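Local coordinates for FERM, ARHGEF and pleckstrin domain-containing protein 2 (Mus musculus, PDB 6D2K), which acts as a guanine nucleotide exchange factor that activates RAC1, with roles in the semaphorin response, actin remodelling and integrin-dependent adhesion, at residues M3-M8 and D23-C28; F244-H249 and L260-G265. All coordinates share one frame; numbering follows the deposited sequence.

Contact 1: residues M3-M8 and D23-C28; sequences MQEKHM and DIEPKC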
loop_
_atom_site.group_PDB
_atom_site.type_symbol
_atom_site.label_atom_id
_atom_site.label_comp_id
_atom_site.label_asym_id
_atom_site.label_seq_id
_atom_site.Cartn_x
_atom_site.Cartn_y
_atom_site.Cartn_z
ATOM N N MET A 3 25.206 -8.979 -27.679
ATOM C CA MET A 3 25.362 -10.258 -26.981
ATOM C C MET A 3 24.336 -10.404 -25.850
ATOM O O MET A 3 24.416 -11.331 -25.039
ATOM C CB MET A 3 26.790 -10.441 -26.455
ATOM C CG MET A 3 27.100 -11.859 -25.961
ATOM S SD MET A 3 27.344 -13.068 -27.287
ATOM C CE MET A 3 28.837 -12.414 -28.036
ATOM N N GLN A 4 23.371 -9.485 -25.796
ATOM C CA GLN A 4 22.233 -9.642 -24.892
ATOM C C GLN A 4 20.948 -9.689 -25.691
ATOM O O GLN A 4 20.904 -9.228 -26.825
ATOM C CB GLN A 4 22.110 -8.470 -23.923
ATOM C CG GLN A 4 23.390 -7.951 -23.340
ATOM C CD GLN A 4 23.133 -6.782 -22.424
ATOM O OE1 GLN A 4 23.179 -5.618 -22.845
ATOM N NE2 GLN A 4 22.838 -7.077 -21.166
ATOM N N GLU A 5 19.894 -10.221 -25.085
ATOM C CA GLU A 5 18.574 -10.154 -25.695
ATOM C C GLU A 5 18.102 -8.701 -25.757
ATOM O O GLU A 5 18.526 -7.865 -24.952
ATOM C CB GLU A 5 17.575 -10.989 -24.895
ATOM C CG GLU A 5 18.052 -12.409 -24.590
ATOM C CD GLU A 5 18.003 -13.325 -25.800
ATOM O OE1 GLU A 5 18.578 -14.431 -25.722
ATOM O OE2 GLU A 5 17.393 -12.942 -26.825
ATOM N N LYS A 6 17.231 -8.400 -26.715
ATOM C CA LYS A 6 16.634 -7.074 -26.805
ATOM C C LYS A 6 15.934 -6.776 -25.483
ATOM O O LYS A 6 15.272 -7.645 -24.913
ATOM C CB LYS A 6 15.633 -7.015 -27.957
ATOM C CG LYS A 6 15.185 -5.605 -28.332
ATOM C CD LYS A 6 14.060 -5.647 -29.358
ATOM C CE LYS A 6 12.969 -6.623 -28.920
ATOM N NZ LYS A 6 11.733 -6.515 -29.747
ATOM N N HIS A 7 16.100 -5.556 -24.984
ATOM C CA HIS A 7 15.522 -5.186 -23.695
ATOM C C HIS A 7 14.147 -4.561 -23.887
ATOM O O HIS A 7 13.892 -3.916 -24.904
ATOM C CB HIS A 7 16.429 -4.194 -22.960
ATOM C CG HIS A 7 17.674 -4.800 -22.384
ATOM N ND1 HIS A 7 18.447 -5.716 -23.066
ATOM C CD2 HIS A 7 18.294 -4.594 -21.197
ATOM C CE1 HIS A 7 19.482 -6.058 -22.318
ATOM N NE2 HIS A 7 19.418 -5.385 -21.182
ATOM N N MET A 8 13.267 -4.743 -22.903
ATOM C CA MET A 8 12.003 -4.012 -22.874
ATOM C C MET A 8 12.162 -2.743 -22.035
ATOM O O MET A 8 12.932 -2.717 -21.074
ATOM C CB MET A 8 10.867 -4.888 -22.331
ATOM C CG MET A 8 11.105 -5.466 -20.944
ATOM S SD MET A 8 9.796 -6.611 -20.414
ATOM C CE MET A 8 8.358 -5.532 -20.406
ATOM N N ASP A 23 15.516 -0.261 -18.684
ATOM C CA ASP A 23 15.581 -1.215 -19.782
ATOM C C ASP A 23 16.061 -2.557 -19.258
ATOM O O ASP A 23 17.095 -2.648 -18.602
ATOM C CB ASP A 23 16.505 -0.686 -20.879
ATOM C CG ASP A 23 15.957 0.555 -21.542
ATOM O OD1 ASP A 23 14.768 0.544 -21.927
ATOM O OD2 ASP A 23 16.708 1.542 -21.681
ATOM N N ILE A 24 15.295 -3.606 -19.527
ATOM C CA ILE A 24 15.609 -4.905 -18.956
ATOM C C ILE A 24 15.243 -6.016 -19.925
ATOM O O ILE A 24 14.315 -5.872 -20.721
ATOM C CB ILE A 24 14.858 -5.105 -17.635
ATOM C CG1 ILE A 24 15.407 -6.307 -16.866
ATOM C CG2 ILE A 24 13.372 -5.254 -17.890
ATOM C CD1 ILE A 24 15.016 -6.310 -15.409
ATOM N N GLU A 25 15.979 -7.120 -19.856
ATOM C CA GLU A 25 15.650 -8.293 -20.658
ATOM C C GLU A 25 14.388 -8.928 -20.114
ATOM O O GLU A 25 14.308 -9.241 -18.930
ATOM C CB GLU A 25 16.796 -9.300 -20.650
ATOM C CG GLU A 25 18.042 -8.789 -21.339
ATOM C CD GLU A 25 19.208 -9.745 -21.220
ATOM O OE1 GLU A 25 19.758 -9.877 -20.106
ATOM O OE2 GLU A 25 19.572 -10.362 -22.244
ATOM N N PRO A 26 13.390 -9.108 -20.986
ATOM C CA PRO A 26 12.077 -9.606 -20.562
ATOM C C PRO A 26 12.170 -10.900 -19.762
ATOM O O PRO A 26 11.333 -11.126 -18.893
ATOM C CB PRO A 26 11.345 -9.834 -21.884
ATOM C CG PRO A 26 12.002 -8.896 -22.847
ATOM C CD PRO A 26 13.437 -8.801 -22.427
ATOM N N LYS A 27 13.180 -11.722 -20.035
ATOM C CA LYS A 27 13.304 -13.023 -19.382
ATOM C C LYS A 27 13.841 -12.940 -17.958
ATOM O O LYS A 27 13.772 -13.914 -17.213
ATOM C CB LYS A 27 14.213 -13.939 -20.196
ATOM C CG LYS A 27 15.669 -13.504 -20.166
ATOM C CD LYS A 27 16.544 -14.401 -21.024
ATOM C CE LYS A 27 17.968 -13.882 -21.042
ATOM N NZ LYS A 27 17.984 -12.449 -21.443
ATOM N N CYS A 28 14.396 -11.790 -17.590
ATOM C CA CYS A 28 14.922 -11.600 -16.240
ATOM C C CYS A 28 13.833 -11.743 -15.181
ATOM O O CYS A 28 12.689 -11.347 -15.399
ATOM C CB CYS A 28 15.584 -10.224 -16.101
ATOM S SG CYS A 28 17.119 -10.027 -17.035
#
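His7 packs against Glu25 where the N-terminal arm of the chain meets the open end of a beta hairpin, a surface contact on the ubiquitin-like N-terminal lobe of the FERM domain. The hairpin strands 8-13 and 19-24 come together at Met8 and Ile24, an antiparallel hydrogen-bonded pair: Met8 N gives to Ile24 O at 2.7 Å, and Ile24 N to Met8 O at 3.0 Å. On the buried side of this pair Met8 CG lies 3.8 Å from Ile24 CG2, while the Met8 and Pro26 side chains pass in opposite directions, with Met8 SD 3.9 Å from Pro26 CB. A long apolar methionine suits this buried place, where one side chain must touch Ile24, Pro26 and Val73 of helix 69-73.

Beyond the hairpin, polar side chains hold the arm. Glu25 CG makes a CH-pi contact over one face of the His7 imidazole, 3.6 Å from the ring centroid and offset toward the rim. The bond from His7 ND1 to Glu5 O (2.9 Å) probably fixes the ring's rotation; Asp23 O lies at its edge, near CD2. An alanine at His7 would probably leave Glu5 O without this donor and open a gap beside Glu25 CG, loosening the arm. Glu25 suits its place because chi2 of 175° sends CD on beyond CG, and from there OE2 meets the backbone of Glu5. This OE2 accepts twice: Glu5 N reaches it on the anti side at 2.9 Å, and Lys27 NZ, 2.7 Å away in a salt bridge, comes from above the carboxylate plane.

Contact 2: residues F244-H249 and L260-G265; sequences FLIKLH and LEFLLG
Phe244 and Phe262 pair across two neighbouring antiparallel strands, a beta hairpin of the PH-like C-terminal lobe of the FERM domain. They form a hydrogen-bonded pair, as do Ile246 and Leu260, and the bond from Phe244 N to Phe262 O is nearly straight (2.8 Å, 173° at the hydrogen). Leu245 and Glu261 make the non-hydrogen-bonded pair between them.

The two phenylalanines share a face of the sheet but take different first torsions. Phe244 has CG anti to its backbone N (chi1 177°), whereas Phe262 has CG beside its own N (chi1 -61°). CD2 of Phe262 lies at the edge of the Phe244 ring, 4.3 Å from Phe244 CD2, and the next carbon of the same ring, Phe262 CE2, lies 3.9 Å from Ile246 CD1, the side chains meeting at a slant. Next along this apolar row, Leu264 brings CD1 to 3.7 Å from Phe244 CB. Near the hairpin's loop end, Leu248 CD2 touches Leu260 CD1 at 3.8 Å, the two side chains crossing obliquely. Flat rings and branched aliphatics suit this side, which Leu210 of strand 207-213, Phe229 of strand 224-230 and Phe273 of helix 267-284 also line.

On the reverse face Leu245 and Glu261 lie alongside each other in the same sense, with Leu245 CG 3.9 Å from Glu261 CG. Glutamate works here because its CG can lie against the leucine while its carboxylate forms a salt bridge with Arg243. The chemistry is therefore two-sided: one face joins the strands to the lobe's hydrophobic core, and the other pairs an aliphatic contact with a charged tip.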
loop_
_atom_site.group_PDB
_atom_site.type_symbol
_atom_site.label_atom_id
_atom_site.label_comp_id
_atom_site.label_asym_id
_atom_site.label_seq_id
_atom_site.Cartn_x
_atom_site.Cartn_y
_atom_site.Cartn_z
ATOM N N PHE A 244 -10.895 -18.974 -0.186
ATOM C CA PHE A 244 -9.783 -18.678 0.717
ATOM C C PHE A 244 -10.030 -19.358 2.064
ATOM O O PHE A 244 -11.094 -19.192 2.649
ATOM C CB PHE A 244 -9.662 -17.160 0.904
ATOM C CG PHE A 244 -8.586 -16.744 1.863
ATOM C CD1 PHE A 244 -7.247 -16.961 1.574
ATOM C CD2 PHE A 244 -8.917 -16.119 3.051
ATOM C CE1 PHE A 244 -6.262 -16.554 2.462
ATOM C CE2 PHE A 244 -7.941 -15.719 3.949
ATOM C CZ PHE A 244 -6.615 -15.942 3.652
ATOM N N LEU A 245 -9.057 -20.132 2.541
ATOM C CA LEU A 245 -9.238 -20.961 3.737
ATOM C C LEU A 245 -8.298 -20.555 4.869
ATOM O O LEU A 245 -7.085 -20.533 4.690
ATOM C CB LEU A 245 -9.011 -22.445 3.395
ATOM C CG LEU A 245 -10.061 -23.180 2.541
ATOM C CD1 LEU A 245 -10.177 -22.592 1.148
ATOM C CD2 LEU A 245 -9.719 -24.657 2.450
ATOM N N ILE A 246 -8.855 -20.226 6.031
ATOM C CA ILE A 246 -8.029 -19.912 7.189
ATOM C C ILE A 246 -8.209 -21.000 8.233
ATOM O O ILE A 246 -9.316 -21.183 8.735
ATOM C CB ILE A 246 -8.449 -18.596 7.857
ATOM C CG1 ILE A 246 -8.571 -17.467 6.847
ATOM C CG2 ILE A 246 -7.443 -18.220 8.937
ATOM C CD1 ILE A 246 -9.046 -16.158 7.454
ATOM N N LYS A 247 -7.134 -21.719 8.551
ATOM C CA LYS A 247 -7.200 -22.697 9.651
ATOM C C LYS A 247 -6.827 -21.977 10.941
ATOM O O LYS A 247 -5.770 -21.335 11.010
ATOM C CB LYS A 247 -6.263 -23.875 9.388
ATOM C CG LYS A 247 -6.409 -24.986 10.412
ATOM C CD LYS A 247 -5.438 -26.114 10.132
ATOM C CE LYS A 247 -5.284 -26.989 11.368
ATOM N NZ LYS A 247 -4.281 -28.070 11.172
ATOM N N LEU A 248 -7.700 -22.080 11.947
ATOM C CA LEU A 248 -7.720 -21.198 13.123
ATOM C C LEU A 248 -8.030 -21.993 14.386
ATOM O O LEU A 248 -8.220 -23.196 14.320
ATOM C CB LEU A 248 -8.851 -20.178 12.943
ATOM C CG LEU A 248 -8.608 -18.680 13.043
ATOM C CD1 LEU A 248 -7.389 -18.255 12.256
ATOM C CD2 LEU A 248 -9.853 -17.950 12.560
ATOM N N HIS A 249 -8.124 -21.321 15.532
ATOM C CA HIS A 249 -8.640 -21.991 16.737
ATOM C C HIS A 249 -10.060 -22.466 16.469
ATOM O O HIS A 249 -10.857 -21.723 15.889
ATOM C CB HIS A 249 -8.686 -21.029 17.921
ATOM C CG HIS A 249 -7.345 -20.614 18.426
ATOM N ND1 HIS A 249 -6.165 -21.157 17.961
ATOM C CD2 HIS A 249 -6.994 -19.703 19.367
ATOM C CE1 HIS A 249 -5.148 -20.597 18.592
ATOM N NE2 HIS A 249 -5.623 -19.709 19.445
ATOM N N LEU A 260 -12.215 -21.510 8.524
ATOM C CA LEU A 260 -13.167 -20.547 7.997
ATOM C C LEU A 260 -12.924 -20.414 6.506
ATOM O O LEU A 260 -11.780 -20.485 6.053
ATOM C CB LEU A 260 -12.977 -19.178 8.649
ATOM C CG LEU A 260 -13.185 -19.102 10.157
ATOM C CD1 LEU A 260 -13.113 -17.646 10.620
ATOM C CD2 LEU A 260 -14.514 -19.727 10.527
ATOM N N GLU A 261 -14.003 -20.226 5.757
ATOM C CA GLU A 261 -13.929 -20.121 4.302
ATOM C C GLU A 261 -14.552 -18.834 3.789
ATOM O O GLU A 261 -15.632 -18.439 4.226
ATOM C CB GLU A 261 -14.631 -21.307 3.642
ATOM C CG GLU A 261 -13.783 -22.550 3.541
ATOM C CD GLU A 261 -14.288 -23.503 2.471
ATOM O OE1 GLU A 261 -14.322 -24.725 2.732
ATOM O OE2 GLU A 261 -14.657 -23.029 1.370
ATOM N N PHE A 262 -13.856 -18.177 2.865
ATOM C CA PHE A 262 -14.378 -16.975 2.220
ATOM C C PHE A 262 -14.292 -17.145 0.719
ATOM O O PHE A 262 -13.337 -17.731 0.212
ATOM C CB PHE A 262 -13.584 -15.748 2.671
ATOM C CG PHE A 262 -13.670 -15.504 4.149
ATOM C CD1 PHE A 262 -14.710 -14.761 4.674
ATOM C CD2 PHE A 262 -12.736 -16.055 5.005
ATOM C CE1 PHE A 262 -14.800 -14.543 6.047
ATOM C CE2 PHE A 262 -12.822 -15.846 6.367
ATOM C CZ PHE A 262 -13.860 -15.098 6.887
ATOM N N LEU A 263 -15.289 -16.637 0.003
ATOM C CA LEU A 263 -15.312 -16.787 -1.440
ATOM C C LEU A 263 -14.939 -15.464 -2.088
ATOM O O LEU A 263 -15.617 -14.458 -1.876
ATOM C CB LEU A 263 -16.710 -17.212 -1.893
ATOM C CG LEU A 263 -16.818 -17.751 -3.309
ATOM C CD1 LEU A 263 -16.185 -19.143 -3.351
ATOM C CD2 LEU A 263 -18.285 -17.820 -3.726
ATOM N N LEU A 264 -13.864 -15.447 -2.872
ATOM C CA LEU A 264 -13.496 -14.214 -3.581
ATOM C C LEU A 264 -14.062 -14.246 -5.001
ATOM O O LEU A 264 -14.755 -15.192 -5.376
ATOM C CB LEU A 264 -11.983 -13.979 -3.574
ATOM C CG LEU A 264 -11.442 -13.465 -2.233
ATOM C CD1 LEU A 264 -11.189 -14.623 -1.288
ATOM C CD2 LEU A 264 -10.179 -12.631 -2.406
ATOM N N GLY A 265 -13.778 -13.215 -5.785
ATOM C CA GLY A 265 -14.458 -13.051 -7.057
ATOM C C GLY A 265 -13.938 -13.919 -8.184
ATOM O O GLY A 265 -14.624 -14.127 -9.184
#

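How the contacts relate
Contact 1 is complete within the first 28 residues, long before contact 2 begins at Phe244. Their centres lie about 40 Å apart and their nearest atoms about 26 Å apart, so they do not touch. Each belongs to a different lobe and a different sheet: 3-8 with 23-28 sits at the strand 19-24 edge of the mixed sheet of the ubiquitin-like N-terminal lobe, whereas 244-249 with 260-265 lies inside the antiparallel sheet of the PH-like C-terminal lobe. The largely helical central lobe falls between them in sequence. Contact 2 pairs two strands of a hairpin, whereas contact 1 is mainly a loop laid on the end of one, so each is a local feature of its own lobe.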